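Local coordinates for protein p1 (Rice yellow mottle virus, PDB 6TY0) that suppresses RNA silencing in the host plant and, as a zinc-finger protein with several tasks, takes part in virus spread, at residues S59-C67 / P85-C95. Residues are numbered along the deposited sequence; the frame is centred on the assembly and turned at random.
With ZN (zinc ion), chain C.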
ATOM      1  N   SER A  59      -0.633   9.833   7.011  1.00 30.43           N
ATOM      2  CA  SER A  59      -0.056   8.503   7.263  1.00 33.34           C
ATOM      3  C   SER A  59      -1.105   7.597   7.854  1.00 32.22           C
ATOM      4  O   SER A  59      -1.961   8.024   8.661  1.00 29.75           O
ATOM      5  CB  SER A  59       1.136   8.614   8.209  1.00 39.27           C
ATOM      6  OG  SER A  59       0.683   8.888   9.522  1.00 44.62           O
ATOM      7  N   VAL A  60      -1.074   6.345   7.444  1.00 31.00           N
ATOM      8  CA  VAL A  60      -2.046   5.407   7.938  1.00 31.17           C
ATOM      9  C   VAL A  60      -1.275   4.183   8.371  1.00 32.80           C
ATOM     10  O   VAL A  60      -0.583   3.569   7.565  1.00 30.24           O
ATOM     11  CB  VAL A  60      -3.106   5.070   6.883  1.00 32.60           C
ATOM     12  CG1 VAL A  60      -4.207   4.182   7.453  1.00 35.02           C
ATOM     13  CG2 VAL A  60      -3.724   6.342   6.299  1.00 32.94           C
ATOM     14  N   SER A  61      -1.406   3.857   9.655  1.00 27.28           N
ATOM     15  CA  SER A  61      -0.756   2.735  10.279  1.00 32.21           C
ATOM     16  C   SER A  61      -1.774   1.699  10.674  1.00 31.07           C
ATOM     17  O   SER A  61      -2.817   2.011  11.239  1.00 33.12           O
ATOM     18  CB  SER A  61      -0.047   3.182  11.576  1.00 37.04           C
ATOM     19  OG  SER A  61       0.821   4.261  11.258  1.00 47.47           O
ATOM     20  N   PHE A  62      -1.414   0.449  10.467  1.00 31.48           N
ATOM     21  CA  PHE A  62      -2.218  -0.687  10.938  1.00 33.08           C
ATOM     22  C   PHE A  62      -1.348  -1.529  11.858  1.00 32.63           C
ATOM     23  O   PHE A  62      -0.186  -1.794  11.562  1.00 29.60           O
ATOM     24  CB  PHE A  62      -2.674  -1.565   9.776  1.00 33.23           C
ATOM     25  CG  PHE A  62      -3.465  -0.850   8.734  1.00 33.35           C
ATOM     26  CD1 PHE A  62      -2.851   0.013   7.842  1.00 34.92           C
ATOM     27  CD2 PHE A  62      -4.811  -1.063   8.618  1.00 32.20           C
ATOM     28  CE1 PHE A  62      -3.571   0.651   6.852  1.00 34.28           C
ATOM     29  CE2 PHE A  62      -5.557  -0.437   7.633  1.00 33.45           C
ATOM     30  CZ  PHE A  62      -4.938   0.418   6.735  1.00 34.39           C
ATOM     31  N   ALA A  63      -1.895  -1.935  12.986  1.00 34.73           N
ATOM     32  CA  ALA A  63      -1.171  -2.888  13.853  1.00 36.64           C
ATOM     33  C   ALA A  63      -2.169  -3.811  14.544  1.00 34.73           C
ATOM     34  O   ALA A  63      -3.177  -3.312  15.049  1.00 31.86           O
ATOM     35  CB  ALA A  63      -0.398  -2.119  14.893  1.00 34.36           C
ATOM     36  N   CYS A  64      -1.883  -5.119  14.597  1.00 35.99           N
ATOM     37  CA  CYS A  64      -2.760  -6.074  15.336  1.00 35.64           C
ATOM     38  C   CYS A  64      -2.494  -5.995  16.832  1.00 39.31           C
ATOM     39  O   CYS A  64      -1.348  -6.021  17.265  1.00 35.91           O
ATOM     40  CB  CYS A  64      -2.530  -7.522  14.890  1.00 36.96           C
ATOM     41  SG  CYS A  64      -3.691  -8.771  15.590  1.00 35.21           S
ATOM     42  N   THR A  65      -3.540  -5.942  17.631  1.00 43.31           N
ATOM     43  CA  THR A  65      -3.395  -5.999  19.092  1.00 43.99           C
ATOM     44  C   THR A  65      -3.048  -7.396  19.660  1.00 48.34           C
ATOM     45  O   THR A  65      -2.690  -7.500  20.831  1.00 50.59           O
ATOM     46  CB  THR A  65      -4.676  -5.506  19.730  1.00 46.36           C
ATOM     47  OG1 THR A  65      -5.763  -6.296  19.239  1.00 48.17           O
ATOM     48  CG2 THR A  65      -4.928  -4.042  19.340  1.00 43.45           C
ATOM     49  N   GLN A  66      -3.082  -8.441  18.829  1.00 46.11           N
ATOM     50  CA  GLN A  66      -2.855  -9.828  19.271  1.00 49.26           C
ATOM     51  C   GLN A  66      -1.565 -10.407  18.756  1.00 49.77           C
ATOM     52  O   GLN A  66      -0.947 -11.222  19.412  1.00 58.40           O
ATOM     53  CB  GLN A  66      -3.953 -10.774  18.771  1.00 50.87           C
ATOM     54  CG  GLN A  66      -5.360 -10.399  19.162  1.00 53.01           C
ATOM     55  CD  GLN A  66      -5.454 -10.299  20.638  1.00 61.92           C
ATOM     56  OE1 GLN A  66      -5.406 -11.312  21.333  1.00 66.02           O
ATOM     57  NE2 GLN A  66      -5.518  -9.078  21.147  1.00 62.79           N
ATOM     58  N   CYS A  67      -1.192 -10.094  17.532  1.00 45.02           N
ATOM     59  CA  CYS A  67       0.070 -10.591  17.034  1.00 40.31           C
ATOM     60  C   CYS A  67       0.820  -9.332  16.717  1.00 43.20           C
ATOM     61  O   CYS A  67       0.409  -8.239  17.132  1.00 50.03           O
ATOM     62  CB  CYS A  67      -0.112 -11.517  15.846  1.00 40.14           C
ATOM     63  SG  CYS A  67      -0.755 -10.793  14.288  1.00 37.27           S
ATOM     64  N   PRO A  85      -2.395  11.793  12.195  1.00 41.28           N
ATOM     65  CA  PRO A  85      -2.023  10.393  11.922  1.00 37.68           C
ATOM     66  C   PRO A  85      -3.224   9.491  12.109  1.00 32.31           C
ATOM     67  O   PRO A  85      -4.005   9.706  13.002  1.00 34.23           O
ATOM     68  CB  PRO A  85      -0.992  10.078  13.011  1.00 43.52           C
ATOM     69  CG  PRO A  85      -0.602  11.393  13.609  1.00 47.19           C
ATOM     70  CD  PRO A  85      -1.774  12.300  13.439  1.00 41.78           C
ATOM     71  N   VAL A  86      -3.437   8.526  11.224  1.00 30.83           N
ATOM     72  CA  VAL A  86      -4.547   7.576  11.363  1.00 31.43           C
ATOM     73  C   VAL A  86      -3.957   6.265  11.846  1.00 31.24           C
ATOM     74  O   VAL A  86      -2.965   5.785  11.293  1.00 31.49           O
ATOM     75  CB  VAL A  86      -5.252   7.325  10.026  1.00 34.82           C
ATOM     76  CG1 VAL A  86      -6.420   6.329  10.196  1.00 34.17           C
ATOM     77  CG2 VAL A  86      -5.713   8.656   9.437  1.00 34.65           C
ATOM     78  N   HIS A  87      -4.566   5.696  12.866  1.00 31.02           N
ATOM     79  CA  HIS A  87      -4.080   4.476  13.520  1.00 35.08           C
ATOM     80  C   HIS A  87      -5.191   3.487  13.593  1.00 35.03           C
ATOM     81  O   HIS A  87      -6.226   3.782  14.135  1.00 35.31           O
ATOM     82  CB  HIS A  87      -3.658   4.771  14.955  1.00 39.64           C
ATOM     83  CG  HIS A  87      -2.404   5.551  15.031  1.00 38.69           C
ATOM     84  ND1 HIS A  87      -1.223   5.078  14.515  1.00 44.51           N
ATOM     85  CD2 HIS A  87      -2.140   6.778  15.524  1.00 40.52           C
ATOM     86  CE1 HIS A  87      -0.277   5.983  14.689  1.00 43.88           C
ATOM     87  NE2 HIS A  87      -0.805   7.016  15.314  1.00 40.69           N
ATOM     88  N   PHE A  88      -4.983   2.321  13.008  1.00 33.85           N
ATOM     89  CA  PHE A  88      -5.909   1.209  13.166  1.00 34.12           C
ATOM     90  C   PHE A  88      -5.202   0.189  14.018  1.00 35.15           C
ATOM     91  O   PHE A  88      -4.385  -0.593  13.522  1.00 36.12           O
ATOM     92  CB  PHE A  88      -6.266   0.622  11.801  1.00 34.12           C
ATOM     93  CG  PHE A  88      -7.143   1.523  10.996  1.00 31.70           C
ATOM     94  CD1 PHE A  88      -8.429   1.801  11.428  1.00 34.76           C
ATOM     95  CD2 PHE A  88      -6.679   2.127   9.862  1.00 32.63           C
ATOM     96  CE1 PHE A  88      -9.240   2.668  10.704  1.00 36.67           C
ATOM     97  CE2 PHE A  88      -7.470   3.014   9.140  1.00 35.22           C
ATOM     98  CZ  PHE A  88      -8.765   3.273   9.553  1.00 35.17           C
ATOM     99  N   ASP A  89      -5.497   0.249  15.318  1.00 36.41           N
ATOM    100  CA  ASP A  89      -5.057  -0.758  16.293  1.00 37.60           C
ATOM    101  C   ASP A  89      -6.200  -1.739  16.458  1.00 39.30           C
ATOM    102  O   ASP A  89      -7.137  -1.468  17.186  1.00 36.12           O
ATOM    103  CB  ASP A  89      -4.675  -0.098  17.624  1.00 38.18           C
ATOM    104  CG  ASP A  89      -3.501   0.876  17.458  1.00 40.38           C
ATOM    105  OD1 ASP A  89      -2.471   0.467  16.918  1.00 41.05           O
ATOM    106  OD2 ASP A  89      -3.633   2.048  17.817  1.00 41.02           O
ATOM    107  N   VAL A  90      -6.123  -2.868  15.756  1.00 36.50           N
ATOM    108  CA  VAL A  90      -7.270  -3.729  15.616  1.00 34.72           C
ATOM    109  C   VAL A  90      -6.835  -5.172  15.747  1.00 35.46           C
ATOM    110  O   VAL A  90      -5.673  -5.443  15.887  1.00 33.71           O
ATOM    111  CB  VAL A  90      -7.915  -3.513  14.229  1.00 37.35           C
ATOM    112  CG1 VAL A  90      -8.366  -2.069  14.079  1.00 37.86           C
ATOM    113  CG2 VAL A  90      -6.958  -3.911  13.108  1.00 35.72           C
ATOM    114  N   VAL A  91      -7.793  -6.081  15.732  1.00 35.40           N
ATOM    115  CA  VAL A  91      -7.514  -7.515  15.681  1.00 35.40           C
ATOM    116  C   VAL A  91      -7.511  -7.874  14.210  1.00 33.17           C
ATOM    117  O   VAL A  91      -8.507  -7.642  13.506  1.00 34.06           O
ATOM    118  CB  VAL A  91      -8.548  -8.353  16.475  1.00 34.56           C
ATOM    119  CG1 VAL A  91      -8.251  -9.828  16.360  1.00 37.88           C
ATOM    120  CG2 VAL A  91      -8.589  -7.910  17.938  1.00 38.01           C
ATOM    121  N   CYS A  92      -6.399  -8.421  13.744  1.00 33.71           N
ATOM    122  CA  CYS A  92      -6.207  -8.660  12.297  1.00 35.70           C
ATOM    123  C   CYS A  92      -7.050  -9.878  11.854  1.00 41.13           C
ATOM    124  O   CYS A  92      -7.640 -10.576  12.702  1.00 35.95           O
ATOM    125  CB  CYS A  92      -4.732  -8.869  11.968  1.00 35.94           C
ATOM    126  SG  CYS A  92      -4.139 -10.569  12.300  1.00 38.10           S
ATOM    127  N   ALA A  93      -7.154 -10.093  10.539  1.00 38.81           N
ATOM    128  CA  ALA A  93      -7.971 -11.192  10.003  1.00 42.53           C
ATOM    129  C   ALA A  93      -7.523 -12.588  10.460  1.00 39.39           C
ATOM    130  O   ALA A  93      -8.306 -13.487  10.534  1.00 42.60           O
ATOM    131  CB  ALA A  93      -8.042 -11.128   8.470  1.00 38.94           C
ATOM    132  N   ASP A  94      -6.260 -12.790  10.753  1.00 46.99           N
ATOM    133  CA  ASP A  94      -5.851 -14.109  11.205  1.00 51.75           C
ATOM    134  C   ASP A  94      -6.213 -14.324  12.657  1.00 51.38           C
ATOM    135  O   ASP A  94      -6.543 -15.429  13.063  1.00 58.39           O
ATOM    136  CB  ASP A  94      -4.372 -14.308  10.975  1.00 54.23           C
ATOM    137  CG  ASP A  94      -4.008 -14.092   9.538  1.00 58.39           C
ATOM    138  OD1 ASP A  94      -4.587 -14.785   8.681  1.00 56.25           O
ATOM    139  OD2 ASP A  94      -3.195 -13.193   9.247  1.00 59.69           O
ATOM    140  N   CYS A  95      -6.182 -13.250  13.421  1.00 44.33           N
ATOM    141  CA  CYS A  95      -6.381 -13.340  14.848  1.00 43.77           C
ATOM    142  C   CYS A  95      -7.860 -13.354  15.240  1.00 43.81           C
ATOM    143  O   CYS A  95      -8.180 -13.867  16.281  1.00 47.88           O
ATOM    144  CB  CYS A  95      -5.606 -12.214  15.549  1.00 43.35           C
ATOM    145  SG  CYS A  95      -3.824 -12.535  15.537  1.00 41.84           S
TER
HETATM  146 ZN    ZN C 201      -3.023 -10.589  14.424  1.00 36.85          ZN
HETATM  147  O   HOH W   1      -0.224   6.776  11.043  1.00 39.85           O
HETATM  148  O   HOH W   2      -1.518   1.721  14.338  1.00 39.68           O
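Cys64 and Cys67 face Cys92 and Cys95 in a four-cysteine zinc finger built from two CxxC motifs at the C-terminal ends of two parallel strands in the N-terminal part of P1. All four SG atoms bind the zinc ion, that of Cys64 at 2.3 Å. With its SG anti to the backbone N (chi1 -173°), Cys64 turns the sulfur toward the second motif, where it accepts the N-H of Cys92 (N to SG 3.3 Å, 164° at the hydrogen). The N-H groups of Gln66 and Cys67 also point to this sulfur, so three amides and the metal hold it, an arrangement expected to temper the thiolate charge.

Upstream, strands 59-64 and 86-90 run parallel. Phe62 and Phe88 extend side by side from one face, their planes at 30° but slid apart: CD2 of Phe88 lies over a face of the Phe62 ring, 3.6 Å from CE2. Val60 brings CG1 to the Phe88 edge, 3.9 Å from CE2, and Leu4 of strand 2-10 touches both residues. On the face bearing Ser61 and His87, a water donates to Val86 O and hydrogen-bonds Ser59 OG and, at 2.7 Å, Ser61 OG.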